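Acid phosphatase (Bacillus anthracis, PDB 2I33) catalyses the hydrolysis of phosphate monoesters, as a class C acid phosphatase of the HAD superfamily that binds a magnesium ion, probably in its active site. Local coordinates at residues V14-Q19 against K238-H243; D119-I123 against V168-H172; G179-S183 against M218-W222. One frame throughout, in Å; residues are numbered along the deposited sequence. Where two conformers were deposited one is given.

In the fold
Contact 1 closes almost the whole modelled chain into one loop, segment 14-19 at the N terminus meeting helix 235-244, and contacts 2 and 3 both lie inside it. Contact 2 opens on strand 119-125 and closes where helix 162-171 hands over to strand 172-179, joining sheet to helix. Contact 3 opens at the end of that same strand and closes at the start of helix 221-226, so contacts 2 and 3 follow in series. Centres of contacts 1 and 2 are about 38 Å apart, on opposite sides of the chain's centre. Contact 3, about 18 Å from contact 1 between centres, carries the magnesium ligand D180; contacts 1 and 3 both touch the second subunit.

Contact 1. Residues V14-Q19 against K238-H243; sequences VKLTDQ and KDKIRH
Segment 14-19 is extended at V14 and K15, then takes helical phi/psi over 16-19, with Q19 N bonded to L16 O at 2.9 Å; segment 238-243 is regular helix. L16 and D239 are the nearest pair, their CA atoms 6.8 Å apart. Q19 (chi1 m, chi2 t) lays its amide between two charged side chains one helical turn apart: NE2 donates to D239 OD1 (2.8 Å, 161°), and OE1 accepts from R242 NH1 (2.8 Å, 168°), so each end of the amide meets its matching charge. R242 NH1 also reaches L16 O at 3.3 Å, a weak bond at 143°. L16, m/t, places CD2 over one face of the guanidinium and CD1 3.7 Å from K238 CD, while V14 CG1 lies 3.5 Å from D239 OD2. R242 is held further by a salt bridge to E223 and a hydrogen bond to Y227. The contact thus joins the loop before helix 21-29 to helix 235-244, with L21 and M22 of the second subunit packing against Q19, R242 and H243.

Contact 2. Residues D119-I123 against V168-H172; sequences DIYYI and VSQTH
D119 begins an extended run, its CA 8.2 Å from that of H172; with chi1 m, it turns OD2 to accept a hydrogen bond from H172 NE2 at 2.7 Å and 155°. That carboxylate atom is shared with K59, which forms a salt bridge to it. I120 points away, as strand alternation requires, and Y121 points back toward the helix, its CA 7.8 Å from that of V168. The Y121 ring (chi1 m, chi2 -82°) meets two partners: V168 CG2 sits over its face, 4.1 Å from the centroid and 24° off the normal, a CH-pi contact, and its edge is directed at the face of the H172 imidazole, with centroids 5.1 Å apart and planes at 68°, a T-shaped pair. Y121 OH lies 3.0 Å from H172 CE1. I123 closes the row with CD1 4.3 Å from V168 CG2. Across from them, V168 lies on helix 162-171, and T171 N and H172 N both hydrogen-bond to V168 O (3.0 and 2.9 Å), with H172 extended at phi/psi -132/154. T171 OG1 and H172 ND1 share a hydrogen bond of 2.7 Å. Alternate residues of strand 119-125 therefore pack beneath helix 162-171 on one face of the parallel HAD sheet, flanked by L152 of strand 151-154 and by K59, A61 and V63 of strand 59-64.

Contact 3. Residues G179-S183 against M218-W222; sequences GDNLS and MYGDW. With MG (magnesium ion), chain C.
N181 extends its side chain (chi1 t) over the start of helix 221-226, ND2 lying 4.1 Å from G220 CA and giving a weak hydrogen bond to D221 OD1 (3.2 Å, 175°). Its OD1 accepts from S183 N at 3.0 Å, an Asx turn that leads into the 3-10 segment, while S183 OG comes within 2.8 Å of D221 OD2. The nearest CA atoms across the segments are those of N181 and G220, 6.3 Å apart. G220 is the N-cap residue; at phi/psi 139/-169 a CB would jam against the preceding carbonyl. D180 (chi1 p) binds the magnesium through OD1 at 2.1 Å, and its OD2, also hydrogen-bonded to N216, accepts from metal-bound water 2 (2.6 Å), which donates to Y219 OH (2.8 Å), itself bonded to E68. Water 1 lies 2.9 Å from both D180 OD2 and Y219 O, placed to bridge them. With D65 and D67 completing the protein ligands, this is the magnesium site of a HAD phosphatase, at the C-terminal ends of parallel strands.

Contact 1. Residues V14-Q19 against K238-H243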
loop_
_atom_site.group_PDB
_atom_site.type_symbol
_atom_site.label_atom_id
_atom_site.label_comp_id
_atom_site.label_asym_id
_atom_site.label_seq_id
_atom_site.Cartn_x
_atom_site.Cartn_y
_atom_site.Cartn_z
ATOM N N VAL A 14 23.028 -0.209 17.791
ATOM C CA VAL A 14 21.956 -0.020 16.762
ATOM C C VAL A 14 20.588 0.191 17.408
ATOM O O VAL A 14 20.208 -0.499 18.363
ATOM C CB VAL A 14 21.890 -1.200 15.731
ATOM C CG1 VAL A 14 23.308 -1.652 15.337
ATOM C CG2 VAL A 14 21.052 -2.392 16.252
ATOM N N LYS A 15 19.850 1.158 16.875
ATOM C CA LYS A 15 18.490 1.430 17.312
ATOM C C LYS A 15 17.543 0.993 16.202
ATOM O O LYS A 15 17.280 1.758 15.261
ATOM C CB LYS A 15 18.328 2.924 17.619
ATOM N N LEU A 16 17.024 -0.238 16.309
ATOM C CA LEU A 16 16.134 -0.795 15.312
ATOM C C LEU A 16 14.955 0.116 15.063
ATOM O O LEU A 16 14.496 0.228 13.939
ATOM C CB LEU A 16 15.555 -2.151 15.727
ATOM C CG LEU A 16 16.481 -3.360 15.775
ATOM C CD1 LEU A 16 15.660 -4.580 16.154
ATOM C CD2 LEU A 16 17.204 -3.552 14.429
ATOM N N THR A 17 14.434 0.744 16.111
ATOM C CA THR A 17 13.207 1.526 15.955
ATOM C C THR A 17 13.360 2.715 14.995
ATOM O O THR A 17 12.379 3.122 14.362
ATOM C CB THR A 17 12.653 2.049 17.289
ATOM O OG1 THR A 17 13.718 2.600 18.053
ATOM C CG2 THR A 17 11.954 0.916 18.054
ATOM N N ASP A 18 14.580 3.215 14.843
ATOM C CA ASP A 18 14.812 4.326 13.932
ATOM C C ASP A 18 14.594 3.851 12.504
ATOM O O ASP A 18 14.183 4.622 11.645
ATOM C CB ASP A 18 16.233 4.887 14.060
ATOM C CG ASP A 18 16.403 5.835 15.260
ATOM O OD1 ASP A 18 15.389 6.155 15.926
ATOM O OD2 ASP A 18 17.552 6.279 15.470
ATOM N N GLN A 19 14.867 2.580 12.257
ATOM C CA GLN A 19 14.687 2.031 10.907
ATOM C C GLN A 19 13.238 1.982 10.431
ATOM O O GLN A 19 12.977 1.814 9.219
ATOM C CB GLN A 19 15.343 0.651 10.836
ATOM C CG GLN A 19 16.841 0.721 11.059
ATOM C CD GLN A 19 17.489 -0.635 11.081
ATOM O OE1 GLN A 19 16.833 -1.629 10.809
ATOM N NE2 GLN A 19 18.790 -0.684 11.357
ATOM N N LYS A 238 18.734 -8.967 14.117
ATOM C CA LYS A 238 17.671 -8.425 13.262
ATOM C C LYS A 238 18.234 -7.386 12.308
ATOM O O LYS A 238 17.870 -7.350 11.130
ATOM C CB LYS A 238 16.534 -7.796 14.083
ATOM C CG LYS A 238 15.720 -8.797 14.870
ATOM C CD LYS A 238 14.642 -8.133 15.697
ATOM C CE LYS A 238 13.993 -9.145 16.631
ATOM N NZ LYS A 238 13.125 -8.504 17.662
ATOM N N ASP A 239 19.129 -6.549 12.829
ATOM C CA ASP A 239 19.739 -5.483 12.040
ATOM C C ASP A 239 20.498 -6.056 10.834
ATOM O O ASP A 239 20.363 -5.560 9.716
ATOM C CB ASP A 239 20.670 -4.650 12.927
ATOM C CG ASP A 239 21.304 -3.500 12.186
ATOM O OD1 ASP A 239 20.579 -2.780 11.481
ATOM O OD2 ASP A 239 22.541 -3.327 12.305
ATOM N N LYS A 240 21.277 -7.109 11.056
ATOM C CA LYS A 240 22.004 -7.735 9.957
ATOM C C LYS A 240 21.065 -8.356 8.923
ATOM O O LYS A 240 21.299 -8.252 7.713
ATOM C CB LYS A 240 22.954 -8.804 10.482
ATOM C CG LYS A 240 23.708 -9.531 9.388
ATOM C CD LYS A 240 24.735 -10.479 9.966
ATOM C CE LYS A 240 25.421 -11.306 8.877
ATOM N NZ LYS A 240 26.003 -10.450 7.794
ATOM N N ILE A 241 20.021 -9.020 9.405
ATOM C CA ILE A 241 19.040 -9.647 8.532
ATOM C C ILE A 241 18.376 -8.601 7.684
ATOM O O ILE A 241 18.185 -8.792 6.490
ATOM C CB ILE A 241 17.973 -10.410 9.331
ATOM C CG1 ILE A 241 18.606 -11.645 10.000
ATOM C CG2 ILE A 241 16.826 -10.831 8.448
ATOM C CD1 ILE A 241 17.697 -12.327 10.987
ATOM N N ARG A 242 17.981 -7.506 8.320
ATOM C CA ARG A 242 17.303 -6.444 7.585
ATOM C C ARG A 242 18.213 -5.956 6.467
ATOM O O ARG A 242 17.798 -5.868 5.330
ATOM C CB ARG A 242 16.935 -5.299 8.516
ATOM C CG ARG A 242 15.848 -5.642 9.495
ATOM C CD ARG A 242 15.661 -4.503 10.485
ATOM N NE ARG A 242 14.476 -4.697 11.316
ATOM C CZ ARG A 242 13.927 -3.737 12.061
ATOM N NH1 ARG A 242 14.450 -2.514 12.094
ATOM N NH2 ARG A 242 12.855 -4.005 12.789
ATOM N N HIS A 243 19.468 -5.671 6.793
ATOM C CA HIS A 243 20.407 -5.214 5.766
ATOM C C HIS A 243 20.679 -6.252 4.676
ATOM O O HIS A 243 20.737 -5.929 3.485
ATOM C CB HIS A 243 21.715 -4.784 6.406
ATOM C CG HIS A 243 21.648 -3.433 7.034
ATOM N ND1 HIS A 243 21.150 -3.228 8.300
ATOM C CD2 HIS A 243 21.999 -2.214 6.562
ATOM C CE1 HIS A 243 21.224 -1.941 8.594
ATOM N NE2 HIS A 243 21.736 -1.305 7.557
#

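Contact 2. Residues D119-I123 against V168-H172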
loop_
_atom_site.group_PDB
_atom_site.type_symbol
_atom_site.label_atom_id
_atom_site.label_comp_id
_atom_site.label_asym_id
_atom_site.label_seq_id
_atom_site.Cartn_x
_atom_site.Cartn_y
_atom_site.Cartn_z
ATOM N N ASP A 119 -23.293 -10.433 7.568
ATOM C CA ASP A 119 -22.570 -10.545 8.815
ATOM C C ASP A 119 -21.095 -10.180 8.667
ATOM O O ASP A 119 -20.453 -10.475 7.663
ATOM C CB ASP A 119 -22.689 -11.960 9.402
ATOM C CG ASP A 119 -24.029 -12.205 10.092
ATOM O OD1 ASP A 119 -24.572 -11.229 10.666
ATOM O OD2 ASP A 119 -24.512 -13.375 10.084
ATOM N N ILE A 120 -20.577 -9.531 9.700
ATOM C CA ILE A 120 -19.182 -9.121 9.752
ATOM C C ILE A 120 -18.482 -9.906 10.840
ATOM O O ILE A 120 -18.976 -9.997 11.968
ATOM C CB ILE A 120 -19.103 -7.628 10.095
ATOM C CG1 ILE A 120 -19.816 -6.828 8.990
ATOM C CG2 ILE A 120 -17.665 -7.181 10.311
ATOM C CD1 ILE A 120 -20.182 -5.434 9.411
ATOM N N TYR A 121 -17.318 -10.467 10.511
ATOM C CA TYR A 121 -16.451 -11.092 11.507
ATOM C C TYR A 121 -15.122 -10.414 11.525
ATOM O O TYR A 121 -14.470 -10.285 10.502
ATOM C CB TYR A 121 -16.298 -12.572 11.264
ATOM C CG TYR A 121 -17.650 -13.161 11.479
ATOM C CD1 TYR A 121 -18.096 -13.448 12.756
ATOM C CD2 TYR A 121 -18.536 -13.317 10.419
ATOM C CE1 TYR A 121 -19.383 -13.923 12.968
ATOM C CE2 TYR A 121 -19.793 -13.782 10.608
ATOM C CZ TYR A 121 -20.223 -14.089 11.875
ATOM O OH TYR A 121 -21.505 -14.568 12.036
ATOM N N TYR A 122 -14.780 -9.912 12.698
ATOM C CA TYR A 122 -13.479 -9.297 12.921
ATOM C C TYR A 122 -12.574 -10.388 13.475
ATOM O O TYR A 122 -12.646 -10.718 14.649
ATOM C CB TYR A 122 -13.562 -8.146 13.919
ATOM C CG TYR A 122 -14.584 -7.088 13.567
ATOM C CD1 TYR A 122 -14.308 -6.120 12.643
ATOM C CD2 TYR A 122 -15.844 -7.069 14.176
ATOM C CE1 TYR A 122 -15.218 -5.144 12.328
ATOM C CE2 TYR A 122 -16.763 -6.111 13.854
ATOM C CZ TYR A 122 -16.445 -5.143 12.933
ATOM O OH TYR A 122 -17.356 -4.169 12.613
ATOM N N ILE A 123 -11.699 -10.931 12.625
ATOM C CA ILE A 123 -10.781 -11.980 13.032
ATOM C C ILE A 123 -9.427 -11.307 13.205
ATOM O O ILE A 123 -8.812 -10.914 12.238
ATOM C CB ILE A 123 -10.739 -13.110 11.997
ATOM C CG1 ILE A 123 -12.148 -13.691 11.829
ATOM C CG2 ILE A 123 -9.748 -14.192 12.445
ATOM C CD1 ILE A 123 -12.269 -14.773 10.770
ATOM N N VAL A 168 -16.123 -19.589 10.806
ATOM C CA VAL A 168 -17.070 -18.712 10.138
ATOM C C VAL A 168 -17.631 -19.375 8.889
ATOM O O VAL A 168 -18.829 -19.285 8.626
ATOM C CB VAL A 168 -16.456 -17.367 9.761
ATOM C CG1 VAL A 168 -17.427 -16.599 8.873
ATOM C CG2 VAL A 168 -16.154 -16.588 11.020
ATOM N N SER A 169 -16.755 -20.012 8.115
ATOM C CA SER A 169 -17.146 -20.613 6.837
ATOM C C SER A 169 -18.126 -21.751 7.067
ATOM O O SER A 169 -18.820 -22.192 6.136
ATOM C CB SER A 169 -15.921 -21.131 6.070
ATOM O OG SER A 169 -15.524 -22.421 6.573
ATOM N N GLN A 170 -18.189 -22.232 8.306
ATOM C CA GLN A 170 -19.160 -23.266 8.643
ATOM C C GLN A 170 -20.588 -22.748 8.469
ATOM O O GLN A 170 -21.447 -23.467 8.020
ATOM C CB GLN A 170 -19.006 -23.755 10.083
ATOM C CG GLN A 170 -17.672 -24.423 10.394
ATOM C CD GLN A 170 -17.660 -25.076 11.767
ATOM O OE1 GLN A 170 -18.736 -25.353 12.359
ATOM N NE2 GLN A 170 -16.436 -25.325 12.291
ATOM N N THR A 171 -20.819 -21.481 8.811
ATOM C CA THR A 171 -22.172 -20.934 8.861
ATOM C C THR A 171 -22.407 -19.883 7.795
ATOM O O THR A 171 -23.543 -19.523 7.494
ATOM C CB THR A 171 -22.402 -20.326 10.235
ATOM O OG1 THR A 171 -21.281 -19.510 10.588
ATOM C CG2 THR A 171 -22.590 -21.465 11.278
ATOM N N HIS A 172 -21.318 -19.385 7.240
ATOM C CA HIS A 172 -21.397 -18.301 6.300
ATOM C C HIS A 172 -20.579 -18.625 5.084
ATOM O O HIS A 172 -19.623 -19.395 5.140
ATOM C CB HIS A 172 -20.879 -17.025 6.952
ATOM C CG HIS A 172 -21.722 -16.559 8.092
ATOM N ND1 HIS A 172 -21.729 -17.187 9.325
ATOM C CD2 HIS A 172 -22.614 -15.546 8.180
ATOM C CE1 HIS A 172 -22.601 -16.586 10.118
ATOM N NE2 HIS A 172 -23.138 -15.576 9.451
#

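Contact 3. Residues G179-S183 against M218-W222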
loop_
_atom_site.group_PDB
_atom_site.type_symbol
_atom_site.label_atom_id
_atom_site.label_comp_id
_atom_site.label_asym_id
_atom_site.label_seq_id
_atom_site.Cartn_x
_atom_site.Cartn_y
_atom_site.Cartn_z
ATOM N N GLY A 179 -7.497 -7.357 4.829
ATOM C CA GLY A 179 -6.379 -7.366 5.763
ATOM C C GLY A 179 -5.151 -6.644 5.249
ATOM O O GLY A 179 -5.098 -6.256 4.103
ATOM N N ASP A 180 -4.169 -6.502 6.126
ATOM C CA ASP A 180 -2.905 -5.854 5.790
ATOM C C ASP A 180 -1.744 -6.825 5.803
ATOM O O ASP A 180 -0.601 -6.454 5.532
ATOM C CB ASP A 180 -2.575 -4.752 6.787
ATOM C CG ASP A 180 -2.362 -5.300 8.194
ATOM O OD1 ASP A 180 -3.364 -5.775 8.782
ATOM O OD2 ASP A 180 -1.201 -5.236 8.676
ATOM N N ASN A 181 -2.035 -8.059 6.144
ATOM C CA ASN A 181 -1.036 -9.069 6.305
ATOM C C ASN A 181 -1.552 -10.280 5.540
ATOM O O ASN A 181 -2.729 -10.610 5.623
ATOM C CB ASN A 181 -0.938 -9.381 7.790
ATOM C CG ASN A 181 0.151 -10.381 8.125
ATOM O OD1 ASN A 181 0.491 -11.291 7.328
ATOM N ND2 ASN A 181 0.682 -10.248 9.336
ATOM N N LEU A 182 -0.694 -10.905 4.755
ATOM C CA LEU A 182 -1.130 -12.029 3.912
ATOM C C LEU A 182 -1.805 -13.101 4.734
ATOM O O LEU A 182 -2.707 -13.756 4.246
ATOM C CB LEU A 182 0.032 -12.639 3.138
ATOM C CG LEU A 182 0.622 -11.754 2.055
ATOM C CD1 LEU A 182 1.830 -12.428 1.444
ATOM C CD2 LEU A 182 -0.416 -11.366 1.053
ATOM N N SER A 183 -1.387 -13.260 5.987
ATOM C CA SER A 183 -1.994 -14.286 6.851
ATOM C C SER A 183 -3.436 -13.923 7.288
ATOM O O SER A 183 -4.114 -14.718 7.947
ATOM C CB SER A 183 -1.103 -14.654 8.044
ATOM O OG SER A 183 -0.650 -13.515 8.701
ATOM N N MET A 218 4.894 -1.006 8.298
ATOM C CA MET A 218 5.441 -0.777 9.636
ATOM C C MET A 218 5.899 -2.068 10.298
ATOM O O MET A 218 6.877 -2.101 11.056
ATOM C CB MET A 218 4.387 -0.134 10.527
ATOM C CG MET A 218 3.904 1.250 10.037
ATOM S SD MET A 218 2.758 1.947 11.197
ATOM C CE MET A 218 1.320 0.903 10.862
ATOM N N TYR A 219 5.135 -3.110 10.047
ATOM C CA TYR A 219 5.301 -4.369 10.738
ATOM C C TYR A 219 4.428 -5.436 10.078
ATOM O O TYR A 219 3.558 -5.137 9.257
ATOM C CB TYR A 219 4.934 -4.223 12.216
ATOM C CG TYR A 219 3.449 -4.140 12.422
ATOM C CD1 TYR A 219 2.807 -2.940 12.577
ATOM C CD2 TYR A 219 2.669 -5.292 12.429
ATOM C CE1 TYR A 219 1.459 -2.863 12.779
ATOM C CE2 TYR A 219 1.286 -5.223 12.585
ATOM C CZ TYR A 219 0.678 -4.010 12.750
ATOM O OH TYR A 219 -0.687 -3.977 12.909
ATOM N N GLY A 220 4.654 -6.672 10.487
ATOM C CA GLY A 220 3.839 -7.768 10.033
ATOM C C GLY A 220 4.638 -8.999 9.737
ATOM O O GLY A 220 5.837 -9.108 10.080
ATOM N N ASP A 221 3.951 -9.939 9.104
ATOM C CA ASP A 221 4.583 -11.192 8.705
ATOM C C ASP A 221 5.676 -11.028 7.658
ATOM O O ASP A 221 6.578 -11.844 7.579
ATOM C CB ASP A 221 3.555 -12.197 8.195
ATOM C CG ASP A 221 2.780 -12.854 9.314
ATOM O OD1 ASP A 221 2.818 -12.365 10.467
ATOM O OD2 ASP A 221 2.106 -13.860 9.020
ATOM N N TRP A 222 5.640 -9.948 6.887
ATOM C CA TRP A 222 6.709 -9.701 5.934
ATOM C C TRP A 222 8.040 -9.566 6.682
ATOM O O TRP A 222 9.072 -10.014 6.201
ATOM C CB TRP A 222 6.421 -8.450 5.107
ATOM C CG TRP A 222 6.418 -7.206 5.873
ATOM C CD1 TRP A 222 5.347 -6.596 6.456
ATOM C CD2 TRP A 222 7.534 -6.358 6.105
ATOM N NE1 TRP A 222 5.738 -5.422 7.050
ATOM C CE2 TRP A 222 7.082 -5.253 6.846
ATOM C CE3 TRP A 222 8.877 -6.425 5.746
ATOM C CZ2 TRP A 222 7.934 -4.220 7.223
ATOM C CZ3 TRP A 222 9.722 -5.399 6.136
ATOM C CH2 TRP A 222 9.254 -4.335 6.880
HETATM MG MG MG C . -3.404 -6.403 10.839
HETATM O O HOH W 1 1.373 -6.369 7.857
HETATM O O HOH W 2 -1.642 -5.972 11.138
HETATM O O HOH W 3 -3.021 -8.377 10.163
HETATM O O HOH W 4 -3.518 -7.251 12.864
#